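PDB 4O6K: interleukin 22, which probably signals as a secreted helical cytokine of the IL-10 family by binding a cell-surface class II cytokine receptor in zebrafish immunity. Local coordinates for residues M19-T22 with A23-E26; N51-I54 with L55-Y58; M75-N78 with V79-G82. All coordinates share one frame; numbering follows the deposited sequence.

Contact 1. Residues M19-T22 with A23-E26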
loop_
_atom_site.group_PDB
_atom_site.type_symbol
_atom_site.label_atom_id
_atom_site.label_comp_id
_atom_site.label_asym_id
_atom_site.label_seq_id
_atom_site.Cartn_x
_atom_site.Cartn_y
_atom_site.Cartn_z
ATOM N N MET A 19 3.602 -5.669 -10.869
ATOM C CA MET A 19 3.984 -6.291 -9.632
ATOM C C MET A 19 2.996 -7.359 -9.209
ATOM O O MET A 19 3.395 -8.403 -8.857
ATOM C CB MET A 19 4.139 -5.299 -8.489
ATOM C CG MET A 19 5.436 -4.574 -8.413
ATOM S SD MET A 19 5.491 -3.821 -6.811
ATOM C CE MET A 19 6.689 -4.830 -6.115
ATOM N N THR A 20 1.723 -7.050 -9.274
ATOM C CA THR A 20 0.648 -7.943 -8.933
ATOM C C THR A 20 0.645 -9.218 -9.743
ATOM O O THR A 20 0.579 -10.263 -9.203
ATOM C CB THR A 20 -0.731 -7.244 -9.020
ATOM O OG1 THR A 20 -0.782 -6.189 -8.077
ATOM C CG2 THR A 20 -1.808 -8.176 -8.724
ATOM N N ASP A 21 0.786 -9.082 -11.040
ATOM C CA ASP A 21 0.797 -10.212 -11.963
ATOM C C ASP A 21 1.942 -11.168 -11.641
ATOM O O ASP A 21 1.776 -12.387 -11.682
ATOM C CB ASP A 21 0.910 -9.729 -13.410
ATOM C CG ASP A 21 0.641 -10.833 -14.414
ATOM O OD1 ASP A 21 -0.164 -11.735 -14.102
ATOM O OD2 ASP A 21 1.239 -10.804 -15.510
ATOM N N THR A 22 3.084 -10.633 -11.282
ATOM C CA THR A 22 4.268 -11.401 -10.935
ATOM C C THR A 22 4.066 -12.138 -9.615
ATOM O O THR A 22 4.189 -13.282 -9.552
ATOM C CB THR A 22 5.536 -10.485 -10.860
ATOM O OG1 THR A 22 5.838 -9.966 -12.121
ATOM C CG2 THR A 22 6.698 -11.200 -10.377
ATOM N N ALA A 23 3.737 -11.415 -8.566
ATOM C CA ALA A 23 3.484 -11.960 -7.273
ATOM C C ALA A 23 2.459 -13.059 -7.343
ATOM O O ALA A 23 2.597 -14.017 -6.670
ATOM C CB ALA A 23 3.013 -10.883 -6.334
ATOM N N ARG A 24 1.425 -12.908 -8.146
ATOM C CA ARG A 24 0.329 -13.841 -8.126
ATOM C C ARG A 24 0.527 -15.053 -9.053
ATOM O O ARG A 24 -0.172 -16.036 -8.961
ATOM C CB ARG A 24 -0.997 -13.124 -8.331
ATOM C CG ARG A 24 -1.526 -13.205 -9.717
ATOM C CD ARG A 24 -2.917 -12.642 -9.841
ATOM N NE ARG A 24 -3.377 -12.864 -11.189
ATOM C CZ ARG A 24 -4.038 -13.931 -11.601
ATOM N NH1 ARG A 24 -4.340 -14.946 -10.789
ATOM N NH2 ARG A 24 -4.390 -13.988 -12.847
ATOM N N ASN A 25 1.497 -14.947 -9.931
ATOM C CA ASN A 25 1.986 -16.084 -10.669
ATOM C C ASN A 25 2.979 -16.906 -9.849
ATOM O O ASN A 25 3.890 -17.444 -10.407
ATOM C CB ASN A 25 2.645 -15.614 -11.958
ATOM C CG ASN A 25 2.748 -16.697 -12.987
ATOM O OD1 ASN A 25 1.771 -17.309 -13.336
ATOM N ND2 ASN A 25 3.934 -16.919 -13.487
ATOM N N GLU A 26 2.823 -16.958 -8.530
ATOM C CA GLU A 26 3.619 -17.750 -7.602
ATOM C C GLU A 26 2.721 -18.581 -6.693
ATOM O O GLU A 26 1.559 -18.240 -6.474
ATOM C CB GLU A 26 4.517 -16.842 -6.762
ATOM C CG GLU A 26 5.429 -15.951 -7.582
ATOM C CD GLU A 26 6.788 -16.578 -7.824
ATOM O OE1 GLU A 26 7.155 -16.773 -9.001
ATOM O OE2 GLU A 26 7.497 -16.854 -6.834
#
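Ala-23 N gives its hydrogen almost straight to Met-19 O, at 3.0 Å and 176°, in the C-terminal part of helix 10-24 of this all-helical, IL-10-family cytokine. One residue on, Arg-24 N bonds to Thr-20 O at 3.0 Å, with the hydrogen bent further off the line. The regular spacing then begins to give way. Asn-25 N reaches Asp-21 O at 3.1 Å, yet it also makes a weak bond to Thr-22 O, so a single N-H is shared between two successive carbonyls as the chain leaves the helix.

The side chains meet these carbonyl oxygens mainly through carbon atoms. Arg-24 CB lies 3.4 Å from Thr-20 O, and its chain then runs out extended, which brings NE to 4.5 Å from Asp-21 OD1. That carboxylate oxygen sits well out of the guanidinium plane, and the pair interacts by charge alone.

Further out, the hydroxyl of Thr-20 lies within hydrogen-bonding reach of two carbonyls, Leu-16 O in the same helix and Gly-128 O at the end of helix 119-128, and its one hydrogen must be shared or alternate between them. Met-19, Thr-22 and Ala-23 all touch Tyr-73. The carboxylate of Glu-26 forms a salt bridge with Lys-72. With CG of Glu-26 anti to its own carbonyl carbon (chi1 -56°), that methylene comes to 3.5 Å from Thr-22 O.

Contact 2. Residues N51-I54 with L55-Y58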
loop_
_atom_site.group_PDB
_atom_site.type_symbol
_atom_site.label_atom_id
_atom_site.label_comp_id
_atom_site.label_asym_id
_atom_site.label_seq_id
_atom_site.Cartn_x
_atom_site.Cartn_y
_atom_site.Cartn_z
ATOM N N ASN A 51 -4.978 4.745 5.313
ATOM C CA ASN A 51 -4.291 3.984 4.280
ATOM C C ASN A 51 -2.884 4.516 4.034
ATOM O O ASN A 51 -1.987 3.768 3.648
ATOM C CB ASN A 51 -5.095 3.999 2.978
ATOM C CG ASN A 51 -6.303 3.083 3.028
ATOM O OD1 ASN A 51 -6.166 1.860 3.076
ATOM N ND2 ASN A 51 -7.493 3.670 3.014
ATOM N N ALA A 52 -2.696 5.812 4.261
ATOM C CA ALA A 52 -1.385 6.434 4.122
ATOM C C ALA A 52 -0.410 5.896 5.160
ATOM O O ALA A 52 0.794 5.818 4.917
ATOM C CB ALA A 52 -1.500 7.945 4.241
ATOM N N ARG A 53 -0.938 5.524 6.320
ATOM C CA ARG A 53 -0.111 4.993 7.391
ATOM C C ARG A 53 0.280 3.559 7.049
ATOM O O ARG A 53 1.385 3.108 7.360
ATOM C CB ARG A 53 -0.851 5.049 8.727
ATOM C CG ARG A 53 0.076 5.044 9.922
ATOM C CD ARG A 53 0.851 6.355 9.900
ATOM N NE ARG A 53 2.044 6.362 10.735
ATOM C CZ ARG A 53 2.545 7.462 11.287
ATOM N NH1 ARG A 53 1.952 8.632 11.083
ATOM N NH2 ARG A 53 3.639 7.399 12.035
ATOM N N ILE A 54 -0.648 2.845 6.418
ATOM C CA ILE A 54 -0.389 1.502 5.912
ATOM C C ILE A 54 0.637 1.554 4.781
ATOM O O ILE A 54 1.499 0.680 4.665
ATOM C CB ILE A 54 -1.689 0.832 5.414
ATOM C CG1 ILE A 54 -2.655 0.612 6.580
ATOM C CG2 ILE A 54 -1.391 -0.488 4.720
ATOM C CD1 ILE A 54 -4.002 0.050 6.164
ATOM N N LEU A 55 0.546 2.597 3.960
ATOM C CA LEU A 55 1.492 2.816 2.871
ATOM C C LEU A 55 2.899 2.983 3.433
ATOM O O LEU A 55 3.871 2.476 2.870
ATOM C CB LEU A 55 1.099 4.040 2.043
ATOM C CG LEU A 55 2.029 4.361 0.873
ATOM C CD1 LEU A 55 2.106 3.182 -0.086
ATOM C CD2 LEU A 55 1.575 5.618 0.149
ATOM N N LYS A 56 2.990 3.710 4.545
ATOM C CA LYS A 56 4.250 3.912 5.255
ATOM C C LYS A 56 4.889 2.587 5.632
ATOM O O LYS A 56 6.086 2.374 5.426
ATOM C CB LYS A 56 4.017 4.728 6.527
ATOM C CG LYS A 56 5.263 4.978 7.360
ATOM C CD LYS A 56 4.969 6.007 8.441
ATOM C CE LYS A 56 6.195 6.283 9.294
ATOM N NZ LYS A 56 7.334 6.723 8.440
ATOM N N TYR A 57 4.070 1.696 6.180
ATOM C CA TYR A 57 4.513 0.366 6.572
ATOM C C TYR A 57 4.955 -0.442 5.357
ATOM O O TYR A 57 5.920 -1.204 5.427
ATOM C CB TYR A 57 3.403 -0.366 7.327
ATOM C CG TYR A 57 3.894 -1.545 8.133
ATOM C CD1 TYR A 57 4.374 -1.373 9.426
ATOM C CD2 TYR A 57 3.882 -2.828 7.604
ATOM C CE1 TYR A 57 4.826 -2.446 10.170
ATOM C CE2 TYR A 57 4.333 -3.908 8.342
ATOM C CZ TYR A 57 4.804 -3.712 9.624
ATOM O OH TYR A 57 5.254 -4.781 10.364
ATOM N N TYR A 58 4.235 -0.274 4.251
ATOM C CA TYR A 58 4.574 -0.927 2.990
ATOM C C TYR A 58 5.967 -0.541 2.506
ATOM O O TYR A 58 6.750 -1.397 2.094
ATOM C CB TYR A 58 3.542 -0.581 1.914
ATOM C CG TYR A 58 2.575 -1.697 1.594
ATOM C CD1 TYR A 58 1.506 -1.982 2.434
ATOM C CD2 TYR A 58 2.728 -2.464 0.447
ATOM C CE1 TYR A 58 0.619 -3.001 2.140
ATOM C CE2 TYR A 58 1.848 -3.484 0.145
ATOM C CZ TYR A 58 0.796 -3.749 0.994
ATOM O OH TYR A 58 -0.082 -4.765 0.695
#
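Leu-55 N bonds to Asn-51 O at 2.8 Å and Tyr-58 N to Ile-54 O at 2.9 Å, with the longer i to i+4 bonds Lys-56 N to Ala-52 O and Tyr-57 N to Arg-53 O between them. At the side-chain level, Asn-51 ND2 turns back to Ser-47 O, while the hydroxyl of Tyr-58 bonds to Ala-126 O. This is the middle of helix 47-62, at a buried place in the bundle, in contact with helices 76-93, 102-117 and 130-140.

Arg-53 and Lys-56 run side by side in the same direction. A bend at chi2 (67°) folds the arginine along its neighbour, and Lys-56 CD lies over one face of the guanidinium, 3.7 Å from Arg-53 NE. Lys-56 CE is 3.9 Å from Arg-53 NH2, but the like charges stay further apart, 5.2 Å from NH2 to Lys-56 NZ. Arg-53 NH1 also has a long, weak ion pair with Asp-97.

Ile-54 and Tyr-58 are likewise aligned. The CG2 methyl of Ile-54 lies 4.0 Å from Tyr-58 CD1, and Ile-54 O meets that ring at its edge, in plane, 3.5 Å from CD1.

Contact 3. Residues M75-N78 with V79-G82; sequences MIRN and VREG
Glu-81 lies back against Arg-77, one helical turn earlier, and meets it along its whole length. Its CB sits 3.6 Å from Arg-77 O, the carbonyl that also accepts the hydrogen of Glu-81 N. CG comes closer to this oxygen, at 3.3 Å, because it stands anti to its own carbonyl carbon (chi1 -70°). From there the chain runs out extended: CD is still 3.7 Å from Arg-77 O, and OE2 is carried to 3.4 Å from Arg-77 CG and 3.3 Å from Arg-77 NH1. The last of these is a salt bridge with a weak, strongly bent hydrogen bond (127°), the carboxylate and guanidinium planes being turned 72° apart. With an alanine at this position, Arg-77 NH1 would probably lose its acidic mate and the guanidinium would be left freer to turn.

This i to i+4 ion pair lies on the outward side of helix 76-93, near its N-terminal end, with the inward side of the same turns packed on helix 10-24. Arg-80 belongs to the outer group too. Its side chain crosses that of Arg-77 at about a right angle, with NH2 3.7 Å from Arg-77 CG and Arg-77 O over one face of its guanidinium; NH1 bonds to Leu-63 O.

On the inward side, Met-75 and Val-79 lie alongside each other, Met-75 CG 4.0 Å from Val-79 CG2. In the backbone, Val-79 N bonds to Met-75 O at 2.9 Å. Val-79 continues onto Leu-16, and Ile-76 onto Met-19.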
loop_
_atom_site.group_PDB
_atom_site.type_symbol
_atom_site.label_atom_id
_atom_site.label_comp_id
_atom_site.label_asym_id
_atom_site.label_seq_id
_atom_site.Cartn_x
_atom_site.Cartn_y
_atom_site.Cartn_z
ATOM N N MET A 75 10.802 -3.525 -11.111
ATOM C CA MET A 75 10.168 -2.226 -10.923
ATOM C C MET A 75 10.021 -1.807 -9.456
ATOM O O MET A 75 9.678 -0.659 -9.177
ATOM C CB MET A 75 8.789 -2.220 -11.586
ATOM C CG MET A 75 7.769 -3.097 -10.884
ATOM S SD MET A 75 8.117 -4.864 -11.003
ATOM C CE MET A 75 7.777 -5.158 -12.736
ATOM N N ILE A 76 10.277 -2.727 -8.525
ATOM C CA ILE A 76 9.965 -2.491 -7.111
ATOM C C ILE A 76 10.712 -1.290 -6.526
ATOM O O ILE A 76 10.199 -0.604 -5.641
ATOM C CB ILE A 76 10.257 -3.747 -6.242
ATOM C CG1 ILE A 76 9.590 -3.618 -4.870
ATOM C CG2 ILE A 76 11.754 -3.992 -6.089
ATOM C CD1 ILE A 76 9.703 -4.862 -4.017
ATOM N N ARG A 77 11.915 -1.031 -7.029
ATOM C CA ARG A 77 12.715 0.097 -6.567
ATOM C C ARG A 77 12.059 1.419 -6.950
ATOM O O ARG A 77 11.933 2.322 -6.122
ATOM C CB ARG A 77 14.137 0.011 -7.124
ATOM C CG ARG A 77 15.025 1.188 -6.758
ATOM C CD ARG A 77 16.296 1.179 -7.591
ATOM N NE ARG A 77 16.035 1.447 -9.002
ATOM C CZ ARG A 77 16.038 2.656 -9.552
ATOM N NH1 ARG A 77 16.287 3.726 -8.809
ATOM N NH2 ARG A 77 15.790 2.796 -10.847
ATOM N N ASN A 78 11.645 1.528 -8.207
ATOM C CA ASN A 78 10.989 2.736 -8.690
ATOM C C ASN A 78 9.612 2.919 -8.063
ATOM O O ASN A 78 9.203 4.040 -7.761
ATOM C CB ASN A 78 10.866 2.703 -10.214
ATOM C CG ASN A 78 10.660 4.080 -10.812
ATOM O OD1 ASN A 78 11.600 4.865 -10.928
ATOM N ND2 ASN A 78 9.423 4.380 -11.193
ATOM N N VAL A 79 8.899 1.812 -7.875
ATOM C CA VAL A 79 7.608 1.839 -7.195
ATOM C C VAL A 79 7.735 2.358 -5.765
ATOM O O VAL A 79 7.019 3.278 -5.369
ATOM C CB VAL A 79 6.956 0.443 -7.171
ATOM C CG1 VAL A 79 5.735 0.439 -6.263
ATOM C CG2 VAL A 79 6.584 0.011 -8.580
ATOM N N ARG A 80 8.657 1.774 -5.002
ATOM C CA ARG A 80 8.873 2.165 -3.610
ATOM C C ARG A 80 9.210 3.646 -3.472
ATOM O O ARG A 80 8.676 4.332 -2.600
ATOM C CB ARG A 80 9.983 1.320 -2.980
ATOM C CG ARG A 80 10.220 1.627 -1.506
ATOM C CD ARG A 80 11.434 0.895 -0.944
ATOM N NE ARG A 80 12.678 1.269 -1.613
ATOM C CZ ARG A 80 13.292 0.515 -2.520
ATOM N NH1 ARG A 80 12.780 -0.659 -2.864
ATOM N NH2 ARG A 80 14.419 0.932 -3.078
ATOM N N GLU A 81 10.095 4.132 -4.335
ATOM C CA GLU A 81 10.498 5.535 -4.307
ATOM C C GLU A 81 9.315 6.441 -4.628
ATOM O O GLU A 81 9.141 7.492 -4.009
ATOM C CB GLU A 81 11.649 5.786 -5.282
ATOM C CG GLU A 81 12.965 5.159 -4.850
ATOM C CD GLU A 81 14.059 5.313 -5.886
ATOM O OE1 GLU A 81 13.969 6.245 -6.714
ATOM O OE2 GLU A 81 15.012 4.506 -5.870
ATOM N N GLY A 82 8.510 6.033 -5.602
ATOM C CA GLY A 82 7.297 6.751 -5.941
ATOM C C GLY A 82 6.300 6.738 -4.797
ATOM O O GLY A 82 5.701 7.763 -4.474
#

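From the N terminus, contact 1 comes near the end of helix 10-24, contact 2 in the middle of helix 47-62 and contact 3 in the early turns of helix 76-93. Each lies within one continuous run of chain, so none closes a long loop, and the three follow in series without nesting or crossing. Contacts 1 and 3 touch: Met-19 CE is 3.4 Å from Ile-76 CG1, packing the first helix on helix 76-93. Contact 2 touches neither, its nearest atoms lying about 6 Å from those of contact 3 and about 8 Å from those of contact 1, but the disulfide Cys-49 to Cys-94 joins its helix to the chain just past the C-terminal end of helix 76-93.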